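Local coordinates for dTDP-4-dehydrorhamnose 3,5-epimerase (PDB 3RYK), which epimerises dTDP-4-dehydro-6-deoxy-D-glucose at carbons 3 and 5 of the sugar ring, a step in dTDP-L-rhamnose synthesis, at residues R123-S128 / R133-P138; V137-A142 / K157-Y162; G84-K89 / Q94-Q99; V27-T30 / K36-E39. All coordinates share one frame; numbering follows the deposited sequence. Where two conformers were deposited one is given.

In the fold
From the N terminus, contact 4 comes first and closes the short turn between strands 26-31 and 35-45. Contact 3 follows, across the loop that leads from strand 82-88 to strand 96-100. Contact 1 closes the next short loop, between strands 122-128 and 134-137. Contact 2 begins at V137 and P138, where contact 1 ends, and closes the longest excursion, which holds most of strands 141-147 and 152-158. None nests inside another. Contact 4 lies within one sheet, while contacts 1, 2 and 3 each bridge the two sheets of the jelly roll. Strand 134-137 is bonded to strand 35-45 and to strand 96-100, so contact 1 sits between contacts 4 and 3.

Contact 1: residues R123-S128 / R133-P138; sequences RGYILS and RQLLVP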
# COMPACT_ATOMS: atom_id res chain seq x y z
N ARG A 123 19.05 -11.33 -9.82
CA ARG A 123 18.17 -12.39 -9.35
C ARG A 123 16.72 -12.08 -9.69
O ARG A 123 16.27 -10.94 -9.53
CB ARG A 123 18.37 -12.70 -7.87
CG ARG A 123 17.50 -13.87 -7.34
CD ARG A 123 18.02 -14.34 -5.98
NE ARG A 123 17.28 -15.48 -5.43
CZ ARG A 123 17.49 -16.75 -5.77
NH1 ARG A 123 18.38 -17.06 -6.71
NH2 ARG A 123 16.77 -17.72 -5.20
N GLY A 124 16.04 -13.10 -10.18
CA GLY A 124 14.63 -13.03 -10.57
C GLY A 124 13.70 -13.64 -9.53
O GLY A 124 13.82 -14.83 -9.22
N TYR A 125 12.77 -12.83 -9.02
CA TYR A 125 11.81 -13.26 -7.99
C TYR A 125 10.37 -13.13 -8.48
O TYR A 125 10.02 -12.18 -9.22
CB TYR A 125 11.89 -12.31 -6.80
CG TYR A 125 13.25 -12.05 -6.22
CD1 TYR A 125 13.71 -12.74 -5.11
CD2 TYR A 125 14.06 -11.08 -6.76
CE1 TYR A 125 14.94 -12.47 -4.56
CE2 TYR A 125 15.30 -10.81 -6.23
CZ TYR A 125 15.74 -11.51 -5.12
OH TYR A 125 16.98 -11.22 -4.58
N ILE A 126 9.52 -14.05 -8.04
CA ILE A 126 8.11 -14.02 -8.40
C ILE A 126 7.36 -13.48 -7.19
O ILE A 126 7.31 -14.14 -6.15
CB ILE A 126 7.55 -15.41 -8.83
CG1 ILE A 126 8.24 -15.93 -10.10
CG2 ILE A 126 6.06 -15.33 -9.04
CD1 ILE A 126 7.80 -17.35 -10.52
N LEU A 127 6.79 -12.29 -7.36
CA LEU A 127 6.02 -11.59 -6.36
C LEU A 127 4.58 -11.58 -6.88
O LEU A 127 4.31 -11.26 -8.05
CB LEU A 127 6.57 -10.18 -6.14
CG LEU A 127 8.07 -10.11 -5.81
CD1 LEU A 127 8.55 -8.67 -5.56
CD2 LEU A 127 8.39 -10.99 -4.60
N SER A 128 3.64 -11.96 -6.02
CA SER A 128 2.24 -12.00 -6.44
C SER A 128 1.23 -11.62 -5.35
O SER A 128 1.57 -11.49 -4.17
CB SER A 128 1.91 -13.39 -6.96
OG SER A 128 1.97 -14.35 -5.89
N ARG A 133 4.46 -11.73 -1.14
CA ARG A 133 5.87 -11.51 -0.93
C ARG A 133 6.32 -10.12 -1.25
O ARG A 133 5.68 -9.43 -2.04
CB ARG A 133 6.73 -12.56 -1.63
CG ARG A 133 6.59 -13.95 -0.98
CD ARG A 133 7.45 -15.00 -1.63
NE ARG A 133 7.29 -16.28 -0.91
CZ ARG A 133 7.99 -17.38 -1.17
NH1 ARG A 133 8.91 -17.40 -2.13
NH2 ARG A 133 7.81 -18.48 -0.44
N GLN A 134 7.38 -9.70 -0.57
CA GLN A 134 7.93 -8.37 -0.77
C GLN A 134 9.42 -8.49 -0.99
O GLN A 134 10.04 -9.46 -0.61
CB GLN A 134 7.63 -7.48 0.44
CG GLN A 134 6.13 -7.46 0.80
CD GLN A 134 5.75 -6.39 1.82
OE1 GLN A 134 6.51 -5.45 2.09
NE2 GLN A 134 4.56 -6.53 2.37
N LEU A 135 9.98 -7.51 -1.69
CA LEU A 135 11.40 -7.52 -1.96
C LEU A 135 11.98 -6.18 -1.50
O LEU A 135 11.45 -5.12 -1.85
CB LEU A 135 11.65 -7.71 -3.45
CG LEU A 135 13.11 -7.78 -3.89
CD1 LEU A 135 13.81 -8.99 -3.30
CD2 LEU A 135 13.17 -7.82 -5.41
N LEU A 136 13.05 -6.25 -0.70
CA LEU A 136 13.73 -5.07 -0.19
C LEU A 136 14.90 -4.92 -1.16
O LEU A 136 15.78 -5.78 -1.22
CB LEU A 136 14.20 -5.28 1.26
CG LEU A 136 14.84 -4.09 2.01
CD1 LEU A 136 16.17 -3.63 1.40
CD2 LEU A 136 13.85 -2.94 2.09
N VAL A 137 14.86 -3.85 -1.96
CA VAL A 137 15.90 -3.56 -2.94
C VAL A 137 16.80 -2.46 -2.34
O VAL A 137 16.37 -1.31 -2.20
CB VAL A 137 15.32 -3.05 -4.27
CG1 VAL A 137 16.41 -3.01 -5.34
CG2 VAL A 137 14.16 -3.92 -4.74
N PRO A 138 18.05 -2.81 -2.00
CA PRO A 138 18.91 -1.80 -1.42
C PRO A 138 19.36 -0.73 -2.41
O PRO A 138 19.12 -0.84 -3.61
CB PRO A 138 20.16 -2.59 -0.98
CG PRO A 138 19.88 -4.01 -1.20
CD PRO A 138 18.73 -4.12 -2.12
O HOH W 1 8.91 -15.60 -4.46
O HOH W 2 3.40 -9.30 -3.17
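Y125 packs on L135, and L127 packs on R133 and L135, where the two sheets of the jelly roll face each other. Strand 123-128 belongs to one sheet and strand 134-137 to the other. Their axes run at 132°, and no direct hydrogen bond joins the two segments.

The first kind of interaction is CH-pi. The methyl CD1 of L135 sits over the face of the Y125 ring, 3.7 Å from its centroid and 14° off the ring normal. The opposite face carries R123 CG, set toward the rim, so the ring is held from both sides. L135 has CG anti to its own N (chi1 -178°), which sends its two methyls toward the tyrosine.

The second kind is aliphatic. L135 CD2 reaches the ring margin at Y125 CD2, 3.6 Å away. L127 divides its methyls: CD1 lies 3.9 Å from L135 CB, and CD2 lies 3.7 Å from R133 CB. From the neighbouring hairpin, L37 touches Y125, L127 and R133.

The third kind is water-mediated. The R133 chain is extended from CG to NE, and its guanidinium end leads away from the leucines. There one water accepts from R133 NH1 at 2.9 Å and donates to I126 O at 2.7 Å.

Contact 2: residues V137-A142 / K157-Y162; sequences VPKGFA and KVDEYY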
# COMPACT_ATOMS: atom_id res chain seq x y z
N VAL A 137 14.86 -3.85 -1.96
CA VAL A 137 15.90 -3.56 -2.94
C VAL A 137 16.80 -2.46 -2.34
O VAL A 137 16.37 -1.31 -2.20
CB VAL A 137 15.32 -3.05 -4.27
CG1 VAL A 137 16.41 -3.01 -5.34
CG2 VAL A 137 14.16 -3.92 -4.74
N PRO A 138 18.05 -2.81 -2.00
CA PRO A 138 18.91 -1.80 -1.42
C PRO A 138 19.36 -0.73 -2.41
O PRO A 138 19.12 -0.84 -3.61
CB PRO A 138 20.16 -2.59 -0.98
CG PRO A 138 19.88 -4.01 -1.20
CD PRO A 138 18.73 -4.12 -2.12
N LYS A 139 20.01 0.31 -1.88
CA LYS A 139 20.55 1.37 -2.71
C LYS A 139 21.72 0.72 -3.45
O LYS A 139 22.35 -0.19 -2.93
CB LYS A 139 21.03 2.55 -1.85
CG LYS A 139 19.91 3.29 -1.14
CD LYS A 139 20.44 4.43 -0.33
CE LYS A 139 19.31 5.25 0.25
NZ LYS A 139 19.79 6.43 1.01
N GLY A 140 22.00 1.17 -4.68
CA GLY A 140 23.09 0.60 -5.47
C GLY A 140 22.67 -0.53 -6.40
O GLY A 140 23.52 -1.21 -6.99
N PHE A 141 21.36 -0.72 -6.52
CA PHE A 141 20.74 -1.73 -7.37
C PHE A 141 19.81 -1.18 -8.43
O PHE A 141 19.20 -0.11 -8.25
CB PHE A 141 19.89 -2.71 -6.51
CG PHE A 141 20.69 -3.68 -5.68
CD1 PHE A 141 20.76 -5.02 -6.05
CD2 PHE A 141 21.39 -3.26 -4.57
CE1 PHE A 141 21.49 -5.94 -5.30
CE2 PHE A 141 22.13 -4.16 -3.82
CZ PHE A 141 22.19 -5.50 -4.18
N ALA A 142 19.70 -1.91 -9.54
CA ALA A 142 18.81 -1.58 -10.63
C ALA A 142 17.62 -2.47 -10.30
O ALA A 142 17.80 -3.59 -9.77
CB ALA A 142 19.39 -1.94 -11.96
N LYS A 157 7.45 1.23 -1.85
CA LYS A 157 7.84 2.36 -1.05
C LYS A 157 9.27 2.74 -1.39
O LYS A 157 10.04 1.90 -1.85
CB LYS A 157 7.79 2.00 0.43
CG LYS A 157 6.47 1.52 0.96
CD LYS A 157 6.63 1.06 2.40
CE LYS A 157 5.29 0.72 3.02
NZ LYS A 157 4.23 1.74 2.83
N VAL A 158 9.61 4.00 -1.18
CA VAL A 158 10.96 4.50 -1.44
C VAL A 158 11.34 5.40 -0.26
O VAL A 158 10.49 6.12 0.25
CB VAL A 158 11.09 5.26 -2.79
CG1 VAL A 158 10.66 4.35 -3.95
CG2 VAL A 158 10.30 6.55 -2.78
N ASP A 159 12.61 5.37 0.16
CA ASP A 159 13.06 6.20 1.30
C ASP A 159 13.66 7.55 0.91
O ASP A 159 14.20 8.26 1.77
CB ASP A 159 14.05 5.46 2.21
CG ASP A 159 15.37 5.15 1.53
OD1 ASP A 159 16.36 4.90 2.26
OD2 ASP A 159 15.45 5.16 0.28
N GLU A 160 13.58 7.88 -0.38
CA GLU A 160 14.06 9.14 -0.93
C GLU A 160 13.07 9.56 -2.01
O GLU A 160 12.64 8.75 -2.83
CB GLU A 160 15.48 9.02 -1.47
CG GLU A 160 16.10 10.29 -2.12
CD GLU A 160 16.20 11.51 -1.20
OE1 GLU A 160 17.30 12.10 -1.16
OE2 GLU A 160 15.24 11.86 -0.48
N TYR A 161 12.67 10.83 -2.00
CA TYR A 161 11.72 11.31 -2.99
C TYR A 161 12.21 11.19 -4.42
O TYR A 161 13.41 11.15 -4.68
CB TYR A 161 11.32 12.76 -2.72
CG TYR A 161 10.56 12.92 -1.44
CD1 TYR A 161 9.23 12.54 -1.36
CD2 TYR A 161 11.17 13.45 -0.31
CE1 TYR A 161 8.52 12.66 -0.20
CE2 TYR A 161 10.46 13.59 0.86
CZ TYR A 161 9.13 13.19 0.91
OH TYR A 161 8.40 13.31 2.06
N TYR A 162 11.24 11.12 -5.33
CA TYR A 162 11.51 11.01 -6.75
C TYR A 162 12.17 12.29 -7.27
O TYR A 162 11.87 13.39 -6.80
CB TYR A 162 10.22 10.71 -7.53
CG TYR A 162 10.44 10.65 -9.02
CD1 TYR A 162 11.02 9.54 -9.61
CD2 TYR A 162 10.05 11.71 -9.84
CE1 TYR A 162 11.23 9.48 -10.98
CE2 TYR A 162 10.25 11.66 -11.21
CZ TYR A 162 10.85 10.54 -11.78
OH TYR A 162 11.05 10.48 -13.14
O HOH W 3 17.21 7.99 1.87
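K139 meets D159 at the surface, and no other pair of side chains touches across the two segments. Segment 157-162 starts deep and works its way outward. K157, at the end of strand 152-158, does not touch segment 137-142. Its NZ makes salt bridges with D71 of its own chain and with D71 of the second subunit, so this end of the segment lies at the dimer interface. V158 is buried as well and faces strand 70-76.

At D159 the strand ends and the chain meets K139. The lysine is extended beyond CG and comes up to the oxygen end of the carboxylate with its CE methylene in front, 3.6 Å from D159 OD1. The two side chains meet at an oblique angle. The ammonium has gone slightly past: K139 NZ is 4.0 Å from D159 OD1, a long salt bridge. A water adds a second link, accepting from K139 NZ at 3.1 Å and donating to D159 O at 3.0 Å. The other carboxylate oxygen, OD2, takes the backbone N-H of T95. In the jelly roll this joins the turn before strand 141-147, in one sheet, to the end of strand 152-158, in the other.

E160 starts toward K139, but CG lies anti to N (chi1 178°) and the carboxylate ends elsewhere. Its OE2 instead receives a weak bond from Y161 N, 3.2 Å long and bent to 132°. Y162 follows, with its hydroxyl hydrogen-bonded to D167 OD2, a carboxylate of the pyrophosphate pocket.

Contact 3: residues G84-K89 / Q94-Q99; sequences GLHFQK and QTKLIQ
One water is gripped by the backbones of Q88 and Q94. It accepts from Q94 N at 2.8 Å and from Q88 N at 3.1 Å. It thus ties the two backbones across the short loop.

Beside it the two glutamine side chains lie amide on amide, with planes 20° apart. Q88 NE2 is 3.6 Å from Q94 CG. The amides do not rely on each other for hydrogen bonds: Q94 NE2 binds E160 O, while Q88 bonds K92 O through NE2 and S163 N through OE1. These bonds fix the flat groups.

Q94 OE1 points to the H86 ring and meets its edge near the ring plane, 3.4 Å from H86 CE1. K96, extended beyond CG, brings NZ obliquely to the same ring. H86 is built in two conformers. In the one given, H86 ND1 is 2.6 Å from K96 NZ, a close approach that stays doubtful.

H86 has its CG anti to N (chi1 171°), which turns the ring toward K96. Its side chain lies about 5 Å from the bound pyrophosphate. A histidine this close, met by a lysine between the two sheets, is consistent with the active-site pocket of the 3,5-epimerase family.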
# COMPACT_ATOMS: atom_id res chain seq x y z
N GLY A 84 11.15 -0.78 -16.06
CA GLY A 84 12.57 -0.72 -15.65
C GLY A 84 13.56 -1.04 -16.76
O GLY A 84 13.19 -0.97 -17.95
N LEU A 85 14.82 -1.38 -16.44
CA LEU A 85 15.38 -1.47 -15.06
C LEU A 85 15.75 -0.07 -14.56
O LEU A 85 16.62 0.56 -15.14
CB LEU A 85 16.67 -2.32 -15.06
CG LEU A 85 16.67 -3.80 -15.43
CD1 LEU A 85 18.10 -4.30 -15.60
CD2 LEU A 85 15.92 -4.62 -14.37
N HIS A 86 15.11 0.38 -13.48
CA HIS A 86 15.32 1.70 -12.88
C HIS A 86 16.30 1.79 -11.70
O HIS A 86 16.49 0.83 -10.96
CB HIS A 86 13.97 2.21 -12.33
CG HIS A 86 14.07 3.45 -11.48
ND1 HIS A 86 14.51 3.42 -10.18
CD2 HIS A 86 13.77 4.74 -11.75
CE1 HIS A 86 14.50 4.65 -9.68
NE2 HIS A 86 14.05 5.47 -10.61
N PHE A 87 16.92 2.95 -11.55
CA PHE A 87 17.83 3.22 -10.44
C PHE A 87 17.95 4.74 -10.44
O PHE A 87 18.04 5.37 -11.50
CB PHE A 87 19.18 2.51 -10.44
CG PHE A 87 20.13 2.95 -11.51
CD1 PHE A 87 20.99 4.02 -11.29
CD2 PHE A 87 20.20 2.27 -12.71
CE1 PHE A 87 21.88 4.42 -12.27
CE2 PHE A 87 21.09 2.66 -13.69
CZ PHE A 87 21.94 3.73 -13.47
N GLN A 88 17.90 5.34 -9.26
CA GLN A 88 18.01 6.78 -9.17
C GLN A 88 19.45 7.00 -8.72
O GLN A 88 19.86 6.49 -7.68
CB GLN A 88 16.99 7.35 -8.18
CG GLN A 88 16.73 8.83 -8.38
CD GLN A 88 15.63 9.37 -7.50
OE1 GLN A 88 14.51 9.59 -7.97
NE2 GLN A 88 15.90 9.49 -6.21
N LYS A 89 20.23 7.72 -9.53
CA LYS A 89 21.63 7.98 -9.18
C LYS A 89 21.76 8.89 -7.98
O LYS A 89 20.93 9.78 -7.78
CB LYS A 89 22.39 8.67 -10.34
CG LYS A 89 22.68 7.86 -11.60
CD LYS A 89 23.41 8.76 -12.62
CE LYS A 89 23.94 8.01 -13.85
NZ LYS A 89 22.94 7.26 -14.66
N GLN A 94 17.64 5.53 -3.95
CA GLN A 94 16.45 5.04 -3.24
C GLN A 94 16.46 3.57 -2.83
O GLN A 94 16.81 2.70 -3.63
CB GLN A 94 15.24 5.19 -4.15
CG GLN A 94 14.76 6.60 -4.49
CD GLN A 94 13.74 6.58 -5.61
OE1 GLN A 94 13.94 5.93 -6.63
NE2 GLN A 94 12.66 7.34 -5.45
N THR A 95 16.07 3.32 -1.58
CA THR A 95 15.93 1.97 -1.07
C THR A 95 14.47 1.76 -1.46
O THR A 95 13.66 2.68 -1.29
CB THR A 95 15.99 1.90 0.45
OG1 THR A 95 17.23 2.44 0.91
CG2 THR A 95 15.84 0.46 0.93
N LYS A 96 14.14 0.60 -2.00
CA LYS A 96 12.76 0.31 -2.38
C LYS A 96 12.27 -0.94 -1.66
O LYS A 96 13.09 -1.74 -1.24
CB LYS A 96 12.64 0.11 -3.88
CG LYS A 96 13.09 1.31 -4.70
CD LYS A 96 12.91 1.06 -6.17
CE LYS A 96 13.40 2.24 -6.99
NZ LYS A 96 13.19 1.98 -8.43
N LEU A 97 10.95 -1.08 -1.53
CA LEU A 97 10.31 -2.24 -0.87
C LEU A 97 9.07 -2.45 -1.72
O LEU A 97 8.12 -1.68 -1.65
CB LEU A 97 10.01 -1.94 0.59
CG LEU A 97 9.44 -3.04 1.49
CD1 LEU A 97 10.41 -4.21 1.60
CD2 LEU A 97 9.24 -2.40 2.85
N ILE A 98 9.10 -3.50 -2.52
CA ILE A 98 8.04 -3.80 -3.46
C ILE A 98 7.17 -5.00 -3.17
O ILE A 98 7.64 -6.02 -2.69
CB ILE A 98 8.67 -4.09 -4.85
CG1 ILE A 98 9.55 -2.93 -5.37
CG2 ILE A 98 7.59 -4.41 -5.89
CD1 ILE A 98 11.02 -3.01 -5.06
N GLN A 99 5.89 -4.86 -3.50
CA GLN A 99 4.90 -5.92 -3.35
C GLN A 99 3.87 -5.80 -4.48
O GLN A 99 3.72 -4.74 -5.12
CB GLN A 99 4.17 -5.89 -2.01
CG GLN A 99 3.32 -4.68 -1.76
CD GLN A 99 2.52 -4.78 -0.48
OE1 GLN A 99 2.23 -5.87 0.00
NE2 GLN A 99 2.10 -3.64 0.04
O HOH W 4 18.16 4.19 -6.38

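Contact 4: residues V27-T30 / K36-E39; sequences VIET and KLLE
I28 and E29 both face L37, and the packing is tightest there. L37 O takes two N-H groups: I28 N at 2.7 Å, tilted 19° from the carbonyl plane, and E29 N at 3.5 Å, a weak bond. In return L37 N gives a nearly straight bond to E29 O, 2.9 Å at 172°.

Side chains fill in around this point. I28 CG2 presses on L37 CD2 at 3.5 Å, and the far end of the isoleucine, CD1, reaches E39 CB at 3.5 Å. E29 has CG between N and the carbonyl carbon (chi1 62°), which brings CG to within 3.8 Å of L37 CB, the two side chains crossing at a slant. Its carboxylate goes on to a salt bridge with R123. V27 meets L38 on the other face of the hairpin, CG2 to CD2 at 3.6 Å.

The looser side is at T30 and K36, nearer solvent. These two side chains run side by side and point the same way. T30 OG1 stays 3.7 Å from K36 NZ.

One residue is therefore extra on segment 27-30, and the register shifts by one between the V27-L38 and E29-L37 pairs. This is a classic beta bulge in an antiparallel hairpin.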
# COMPACT_ATOMS: atom_id res chain seq x y z
N VAL A 27 11.97 -13.34 6.89
CA VAL A 27 12.89 -13.29 5.73
C VAL A 27 12.92 -14.65 5.01
O VAL A 27 13.27 -15.68 5.60
CB VAL A 27 14.33 -12.91 6.14
CG1 VAL A 27 15.28 -12.95 4.93
CG2 VAL A 27 14.38 -11.52 6.79
N ILE A 28 12.56 -14.65 3.74
CA ILE A 28 12.56 -15.87 2.94
C ILE A 28 13.99 -16.19 2.50
O ILE A 28 14.42 -17.35 2.55
CB ILE A 28 11.61 -15.74 1.73
CG1 ILE A 28 10.17 -15.94 2.21
CG2 ILE A 28 11.97 -16.74 0.64
CD1 ILE A 28 9.16 -15.17 1.45
N GLU A 29 14.72 -15.17 2.06
CA GLU A 29 16.11 -15.34 1.64
C GLU A 29 16.76 -13.96 1.52
O GLU A 29 16.07 -12.95 1.35
CB GLU A 29 16.21 -16.05 0.28
CG GLU A 29 15.56 -15.28 -0.87
CD GLU A 29 15.72 -15.95 -2.23
OE1 GLU A 29 16.34 -17.03 -2.33
OE2 GLU A 29 15.24 -15.36 -3.22
N THR A 30 18.08 -13.95 1.65
CA THR A 30 18.87 -12.75 1.55
C THR A 30 19.88 -13.02 0.45
O THR A 30 20.49 -14.09 0.39
CB THR A 30 19.62 -12.42 2.86
OG1 THR A 30 18.70 -12.28 3.95
CG2 THR A 30 20.42 -11.13 2.69
N LYS A 36 16.53 -8.56 0.38
CA LYS A 36 15.74 -9.48 1.19
C LYS A 36 14.35 -9.76 0.65
O LYS A 36 13.61 -8.83 0.36
CB LYS A 36 15.62 -8.89 2.61
CG LYS A 36 16.96 -8.75 3.34
CD LYS A 36 16.82 -7.93 4.62
CE LYS A 36 18.13 -7.78 5.38
NZ LYS A 36 18.62 -9.11 5.89
N LEU A 37 14.03 -11.04 0.50
CA LEU A 37 12.71 -11.47 0.03
C LEU A 37 12.00 -11.71 1.35
O LEU A 37 12.46 -12.51 2.16
CB LEU A 37 12.77 -12.74 -0.81
CG LEU A 37 11.42 -13.22 -1.36
CD1 LEU A 37 10.80 -12.19 -2.30
CD2 LEU A 37 11.63 -14.54 -2.09
N LEU A 38 10.88 -11.02 1.57
CA LEU A 38 10.13 -11.10 2.82
C LEU A 38 8.70 -11.61 2.68
O LEU A 38 8.08 -11.50 1.62
CB LEU A 38 10.03 -9.68 3.38
CG LEU A 38 11.33 -8.89 3.60
CD1 LEU A 38 11.04 -7.45 4.08
CD2 LEU A 38 12.23 -9.61 4.56
N GLU A 39 8.16 -12.16 3.78
CA GLU A 39 6.78 -12.66 3.78
C GLU A 39 6.06 -12.21 5.06
O GLU A 39 6.53 -12.50 6.17
CB GLU A 39 6.68 -14.17 3.67
CG GLU A 39 5.24 -14.65 3.61
CD GLU A 39 5.07 -16.15 3.50
OE1 GLU A 39 3.94 -16.57 3.16
OE2 GLU A 39 6.03 -16.92 3.73